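Local coordinates for protein polymeric Immunoglobulin Receptor (Oncorhynchus mykiss, PDB 5F1S) that probably binds polymeric immunoglobulins through its immunoglobulin-like ectodomain and so serves mucosal immunity in this teleost fish, as the source of secretory component, at residues I18-G23 with Q71-T76; W87-V92 with T103-I108. All coordinates share one frame; numbering follows the deposited sequence.

Interaction 1 of 2, residues I18-G23 with Q71-T76; sequences IPCHYG and QVFTVT
Ile18-Tyr22 and Val72-Thr76 run antiparallel as neighbouring strands, their axes 4.6 Å apart at closest. Ile18 with Val75 and Cys20 with Phe73 are hydrogen-bonded pairs, each joined by two backbone bonds, and Tyr22 N adds a fifth to Gln71 O at 3.0 Å. Pro19, which has no N-H to give, sits opposite Thr74 in a non-hydrogen-bonded pair, where none is needed across this contact. On the Cys20 side of the sheet the Phe73 ring turns back over its partner. With chi1 at 62°, CG lies between the backbone N and carbonyl carbon, and Cys20 CB stands over the ring centre, 3.4 Å from the centroid. Cys20 SG is 3.5 Å from Phe73 CE2 in an oblique sulfur-aromatic contact, while Tyr22 CD2 meets the ring edge at CD1, 3.7 Å away. An alanine in place of Phe73 would probably strip the ring from Cys20 CB and SG and open a gap beside the Tyr22 ring. The other face carries His21 and Val72 side by side, Val72 CG2 lying 3.7 Å above the centre of the imidazole. The phenol of Tyr22 packs a face on the Gln71 carbonyl carbon, and its OH hydrogen-bonds to Asp66. Gln71, with its positive phi of 62°, and Val72 form a G1 beta bulge. The pair corresponds to strands B and E of an immunoglobulin V-set domain, the B-strand cysteine facing into the sandwich.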
loop_
_atom_site.group_PDB
_atom_site.type_symbol
_atom_site.label_atom_id
_atom_site.label_comp_id
_atom_site.label_asym_id
_atom_site.label_seq_id
_atom_site.Cartn_x
_atom_site.Cartn_y
_atom_site.Cartn_z
ATOM N N ILE A 18 -2.157 6.637 -10.010
ATOM C CA ILE A 18 -3.559 7.035 -9.967
ATOM C C ILE A 18 -4.021 7.280 -11.400
ATOM O O ILE A 18 -3.523 8.215 -12.039
ATOM C CB ILE A 18 -3.759 8.298 -9.115
ATOM C CG1 ILE A 18 -3.345 7.949 -7.682
ATOM C CG2 ILE A 18 -5.173 8.769 -9.190
ATOM C CD1 ILE A 18 -3.097 9.157 -6.846
ATOM N N PRO A 19 -5.008 6.531 -11.896
ATOM C CA PRO A 19 -5.631 6.866 -13.195
ATOM C C PRO A 19 -6.699 7.933 -13.051
ATOM O O PRO A 19 -7.661 7.773 -12.279
ATOM C CB PRO A 19 -6.253 5.535 -13.635
ATOM C CG PRO A 19 -6.699 4.902 -12.290
ATOM C CD PRO A 19 -5.610 5.306 -11.309
ATOM N N CYS A 20 -6.624 8.928 -13.929
ATOM C CA CYS A 20 -7.644 9.946 -14.088
ATOM C C CYS A 20 -8.236 9.740 -15.469
ATOM O O CYS A 20 -7.654 10.203 -16.465
ATOM C CB CYS A 20 -7.050 11.348 -13.964
ATOM S SG CYS A 20 -6.333 11.770 -12.323
ATOM N N HIS A 21 -9.378 9.066 -15.524
ATOM C CA HIS A 21 -10.032 8.760 -16.787
ATOM C C HIS A 21 -10.929 9.932 -17.184
ATOM O O HIS A 21 -11.515 10.610 -16.343
ATOM C CB HIS A 21 -10.853 7.464 -16.726
ATOM C CG HIS A 21 -10.014 6.211 -16.759
ATOM N ND1 HIS A 21 -9.669 5.554 -17.928
ATOM C CD2 HIS A 21 -9.438 5.521 -15.760
ATOM C CE1 HIS A 21 -8.926 4.501 -17.632
ATOM N NE2 HIS A 21 -8.793 4.452 -16.321
ATOM N N TYR A 22 -11.017 10.182 -18.484
ATOM C CA TYR A 22 -11.791 11.333 -18.924
ATOM C C TYR A 22 -12.515 11.029 -20.223
ATOM O O TYR A 22 -12.155 10.125 -20.977
ATOM C CB TYR A 22 -10.924 12.560 -19.112
ATOM C CG TYR A 22 -9.724 12.370 -19.980
ATOM C CD1 TYR A 22 -9.799 12.565 -21.352
ATOM C CD2 TYR A 22 -8.494 12.007 -19.443
ATOM C CE1 TYR A 22 -8.662 12.441 -22.167
ATOM C CE2 TYR A 22 -7.342 11.846 -20.266
ATOM C CZ TYR A 22 -7.460 12.091 -21.631
ATOM O OH TYR A 22 -6.355 12.023 -22.454
ATOM N N GLY A 23 -13.549 11.810 -20.470
ATOM C CA GLY A 23 -14.364 11.597 -21.636
ATOM C C GLY A 23 -13.621 11.995 -22.896
ATOM O O GLY A 23 -12.685 12.802 -22.867
ATOM N N GLN A 71 -7.478 7.662 -23.150
ATOM C CA GLN A 71 -8.435 8.543 -22.482
ATOM C C GLN A 71 -8.225 8.514 -20.971
ATOM O O GLN A 71 -9.167 8.486 -20.175
ATOM C CB GLN A 71 -9.883 8.179 -22.861
ATOM C CG GLN A 71 -10.118 8.471 -24.379
ATOM C CD GLN A 71 -11.413 7.924 -24.910
ATOM O OE1 GLN A 71 -12.309 7.577 -24.166
ATOM N NE2 GLN A 71 -11.503 7.827 -26.224
ATOM N N VAL A 72 -6.971 8.520 -20.586
ATOM C CA VAL A 72 -6.601 8.520 -19.179
ATOM C C VAL A 72 -5.285 9.265 -19.054
ATOM O O VAL A 72 -4.402 9.134 -19.909
ATOM C CB VAL A 72 -6.509 7.086 -18.630
ATOM C CG1 VAL A 72 -5.508 6.226 -19.432
ATOM C CG2 VAL A 72 -6.164 7.062 -17.112
ATOM N N PHE A 73 -5.151 10.035 -17.997
ATOM C CA PHE A 73 -3.832 10.484 -17.573
ATOM C C PHE A 73 -3.525 9.873 -16.220
ATOM O O PHE A 73 -4.403 9.748 -15.374
ATOM C CB PHE A 73 -3.700 12.021 -17.583
ATOM C CG PHE A 73 -4.620 12.816 -16.646
ATOM C CD1 PHE A 73 -5.890 13.217 -17.069
ATOM C CD2 PHE A 73 -4.171 13.254 -15.403
ATOM C CE1 PHE A 73 -6.704 14.032 -16.256
ATOM C CE2 PHE A 73 -4.981 14.069 -14.577
ATOM C CZ PHE A 73 -6.242 14.459 -15.011
ATOM N N THR A 74 -2.278 9.449 -16.051
ATOM C CA THR A 74 -1.844 8.716 -14.879
ATOM C C THR A 74 -0.911 9.616 -14.086
ATOM O O THR A 74 0.036 10.197 -14.646
ATOM C CB THR A 74 -1.126 7.438 -15.314
ATOM O OG1 THR A 74 -1.988 6.664 -16.151
ATOM C CG2 THR A 74 -0.751 6.553 -14.112
ATOM N N VAL A 75 -1.192 9.748 -12.785
ATOM C CA VAL A 75 -0.382 10.546 -11.894
ATOM C C VAL A 75 0.335 9.601 -10.938
ATOM O O VAL A 75 -0.292 8.751 -10.323
ATOM C CB VAL A 75 -1.234 11.575 -11.137
ATOM C CG1 VAL A 75 -0.351 12.358 -10.185
ATOM C CG2 VAL A 75 -1.945 12.531 -12.102
ATOM N N THR A 76 1.658 9.702 -10.866
ATOM C CA THR A 76 2.443 8.869 -9.972
ATOM C C THR A 76 3.030 9.755 -8.882
ATOM O O THR A 76 3.709 10.742 -9.169
ATOM C CB THR A 76 3.559 8.145 -10.746
ATOM O OG1 THR A 76 2.949 7.354 -11.763
ATOM C CG2 THR A 76 4.393 7.252 -9.813
HETATM O O HOH W 1 -11.662 6.995 -20.228
#

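Interaction 2 of 2, residues W87-V92 with T103-I108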
loop_
_atom_site.group_PDB
_atom_site.type_symbol
_atom_site.label_atom_id
_atom_site.label_comp_id
_atom_site.label_asym_id
_atom_site.label_seq_id
_atom_site.Cartn_x
_atom_site.Cartn_y
_atom_site.Cartn_z
ATOM N N TRP A 87 -6.617 15.478 0.456
ATOM C CA TRP A 87 -7.431 15.416 -0.744
ATOM C C TRP A 87 -6.637 15.898 -1.954
ATOM O O TRP A 87 -5.895 16.890 -1.868
ATOM C CB TRP A 87 -8.690 16.275 -0.564
ATOM C CG TRP A 87 -9.681 15.626 0.353
ATOM C CD1 TRP A 87 -9.853 15.874 1.684
ATOM C CD2 TRP A 87 -10.621 14.614 0.007
ATOM N NE1 TRP A 87 -10.844 15.075 2.178
ATOM C CE2 TRP A 87 -11.349 14.299 1.176
ATOM C CE3 TRP A 87 -10.930 13.935 -1.181
ATOM C CZ2 TRP A 87 -12.341 13.313 1.199
ATOM C CZ3 TRP A 87 -11.955 12.966 -1.162
ATOM C CH2 TRP A 87 -12.634 12.660 0.025
ATOM N N TYR A 88 -6.851 15.208 -3.071
ATOM C CA TYR A 88 -6.253 15.532 -4.362
ATOM C C TYR A 88 -7.314 15.502 -5.459
ATOM O O TYR A 88 -8.364 14.856 -5.329
ATOM C CB TYR A 88 -5.152 14.537 -4.688
ATOM C CG TYR A 88 -3.940 14.640 -3.795
ATOM C CD1 TYR A 88 -3.934 14.056 -2.526
ATOM C CD2 TYR A 88 -2.827 15.340 -4.200
ATOM C CE1 TYR A 88 -2.810 14.133 -1.719
ATOM C CE2 TYR A 88 -1.697 15.443 -3.391
ATOM C CZ TYR A 88 -1.707 14.838 -2.145
ATOM O OH TYR A 88 -0.585 14.940 -1.371
ATOM N N TRP A 89 -7.032 16.223 -6.555
ATOM C CA TRP A 89 -7.978 16.359 -7.672
ATOM C C TRP A 89 -7.308 16.093 -9.010
ATOM O O TRP A 89 -6.239 16.620 -9.265
ATOM C CB TRP A 89 -8.581 17.769 -7.756
ATOM C CG TRP A 89 -9.275 18.172 -6.539
ATOM C CD1 TRP A 89 -8.686 18.620 -5.367
ATOM C CD2 TRP A 89 -10.678 18.170 -6.304
ATOM N NE1 TRP A 89 -9.655 18.896 -4.446
ATOM C CE2 TRP A 89 -10.877 18.611 -4.980
ATOM C CE3 TRP A 89 -11.801 17.810 -7.068
ATOM C CZ2 TRP A 89 -12.153 18.737 -4.422
ATOM C CZ3 TRP A 89 -13.048 17.918 -6.500
ATOM C CH2 TRP A 89 -13.208 18.384 -5.185
ATOM N N CYS A 90 -7.913 15.216 -9.804
ATOM C CA CYS A 90 -7.722 15.147 -11.254
ATOM C C CYS A 90 -8.391 16.352 -11.879
ATOM O O CYS A 90 -9.550 16.619 -11.555
ATOM C CB CYS A 90 -8.420 13.903 -11.827
ATOM S SG CYS A 90 -8.004 12.287 -11.253
ATOM N N GLY A 91 -7.706 17.065 -12.779
ATOM C CA GLY A 91 -8.342 18.174 -13.492
ATOM C C GLY A 91 -8.026 18.190 -14.980
ATOM O O GLY A 91 -6.958 17.763 -15.416
ATOM N N VAL A 92 -8.977 18.720 -15.760
ATOM C CA VAL A 92 -8.759 19.064 -17.168
ATOM C C VAL A 92 -8.867 20.577 -17.288
ATOM O O VAL A 92 -9.821 21.177 -16.776
ATOM C CB VAL A 92 -9.759 18.391 -18.118
ATOM C CG1 VAL A 92 -9.423 18.799 -19.582
ATOM C CG2 VAL A 92 -9.808 16.830 -17.976
ATOM N N THR A 103 -13.352 17.486 -13.308
ATOM C CA THR A 103 -12.491 17.249 -12.137
ATOM C C THR A 103 -13.027 16.025 -11.375
ATOM O O THR A 103 -14.177 15.600 -11.543
ATOM C CB THR A 103 -12.437 18.457 -11.159
ATOM O OG1 THR A 103 -13.755 18.677 -10.614
ATOM C CG2 THR A 103 -11.893 19.774 -11.805
ATOM N N ALA A 104 -12.173 15.441 -10.537
ATOM C CA ALA A 104 -12.595 14.331 -9.696
ATOM C C ALA A 104 -11.643 14.301 -8.509
ATOM O O ALA A 104 -10.454 14.593 -8.674
ATOM C CB ALA A 104 -12.604 12.986 -10.451
ATOM N N SER A 105 -12.158 14.017 -7.304
ATOM C CA SER A 105 -11.297 14.041 -6.136
ATOM C C SER A 105 -11.056 12.630 -5.602
ATOM O O SER A 105 -11.832 11.696 -5.827
ATOM C CB SER A 105 -11.893 14.861 -4.990
ATOM O OG SER A 105 -13.187 14.358 -4.713
ATOM N N LEU A 106 -10.025 12.522 -4.777
ATOM C CA LEU A 106 -9.890 11.336 -3.938
ATOM C C LEU A 106 -9.001 11.711 -2.775
ATOM O O LEU A 106 -8.233 12.672 -2.829
ATOM C CB LEU A 106 -9.330 10.126 -4.666
ATOM C CG LEU A 106 -7.800 10.081 -4.733
ATOM C CD1 LEU A 106 -7.350 8.816 -5.325
ATOM C CD2 LEU A 106 -7.358 11.255 -5.552
ATOM N N HIS A 107 -9.113 10.927 -1.715
ATOM C CA HIS A 107 -8.352 11.176 -0.513
ATOM C C HIS A 107 -7.246 10.140 -0.448
ATOM O O HIS A 107 -7.479 8.974 -0.736
ATOM C CB HIS A 107 -9.220 11.092 0.762
ATOM C CG HIS A 107 -8.473 11.466 2.006
ATOM N ND1 HIS A 107 -7.860 10.532 2.815
ATOM C CD2 HIS A 107 -8.202 12.675 2.552
ATOM C CE1 HIS A 107 -7.256 11.152 3.817
ATOM N NE2 HIS A 107 -7.443 12.453 3.674
ATOM N N ILE A 108 -6.054 10.577 -0.066
ATOM C CA ILE A 108 -4.903 9.695 0.123
ATOM C C ILE A 108 -4.498 9.785 1.593
ATOM O O ILE A 108 -4.218 10.874 2.097
ATOM C CB ILE A 108 -3.713 10.081 -0.779
ATOM C CG1 ILE A 108 -4.120 10.060 -2.238
ATOM C CG2 ILE A 108 -2.550 9.160 -0.529
ATOM C CD1 ILE A 108 -2.980 10.555 -3.259
#
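Four backbone hydrogen bonds tie Trp87-Val92 to Thr103-Ile108, two in the Tyr88-Leu106 pair and two in the Cys90-Ala104 pair. The bond from Tyr88 N to Leu106 O, 2.9 Å long, is nearly straight, whereas that from Cys90 N to Ala104 O is more bent, with 136° at the hydrogen. Between these pairs, Ser105 CA approaches Tyr88 O to 3.1 Å in a CA-H...O contact. The outward face is built on two indoles. His107 CB stands over the six-membered ring of Trp87, 3.6 Å from its centroid, and the imidazole turns its edge to the indole face: His107 CD2 is 3.6 Å from Trp87 NE1, with the five-membered rings at 67°. His107 CG is anti to the backbone N (chi1 -175°), which sets it toward the five-membered ring of Trp87, where CD2 comes down on the indole. Trp89 receives Ser105 CB over its six-membered ring at 3.5 Å from the centroid; a residue as small as serine suits this place, since the broad indole can lie close against its CB. Trp89 NE1 is hydrogen-bonded to Gly36 O, which probably limits rotation of the indole. On the inward face Ile108 CD1 packs on the ring of Tyr88, 3.7 Å from CD1, while Leu106 CD2 lies against Tyr88 CB. The Tyr88 OH bonds to Asp84 O. Cys90 also points inward. The pairing is that of the F and G strands of a V-set domain, a beta hairpin whose connecting loop corresponds to CDR3.

Interactions 1 and 2 belong to the two facing sheets of one immunoglobulin sandwich, their centres 11 Å apart. The disulfide between Cys20 SG and Cys90 SG, 2.1 Å, pins them together across the core. Phe73 packs beside the bridge: its CZ reaches Cys90 CB at 3.9 Å and Gly91 O at 3.4 Å, so one ring packs against both halves of the bridge. Farther along, Ile18 CD1 and Ile108 CD1 meet at 3.9 Å. Trp33, on strand 31-35, which pairs with strand 86-92, touches Ile18, Cys20 and Val75 of interaction 1 as well as Cys90 and Leu106 of interaction 2, completing the cysteine-tryptophan core characteristic of the fold.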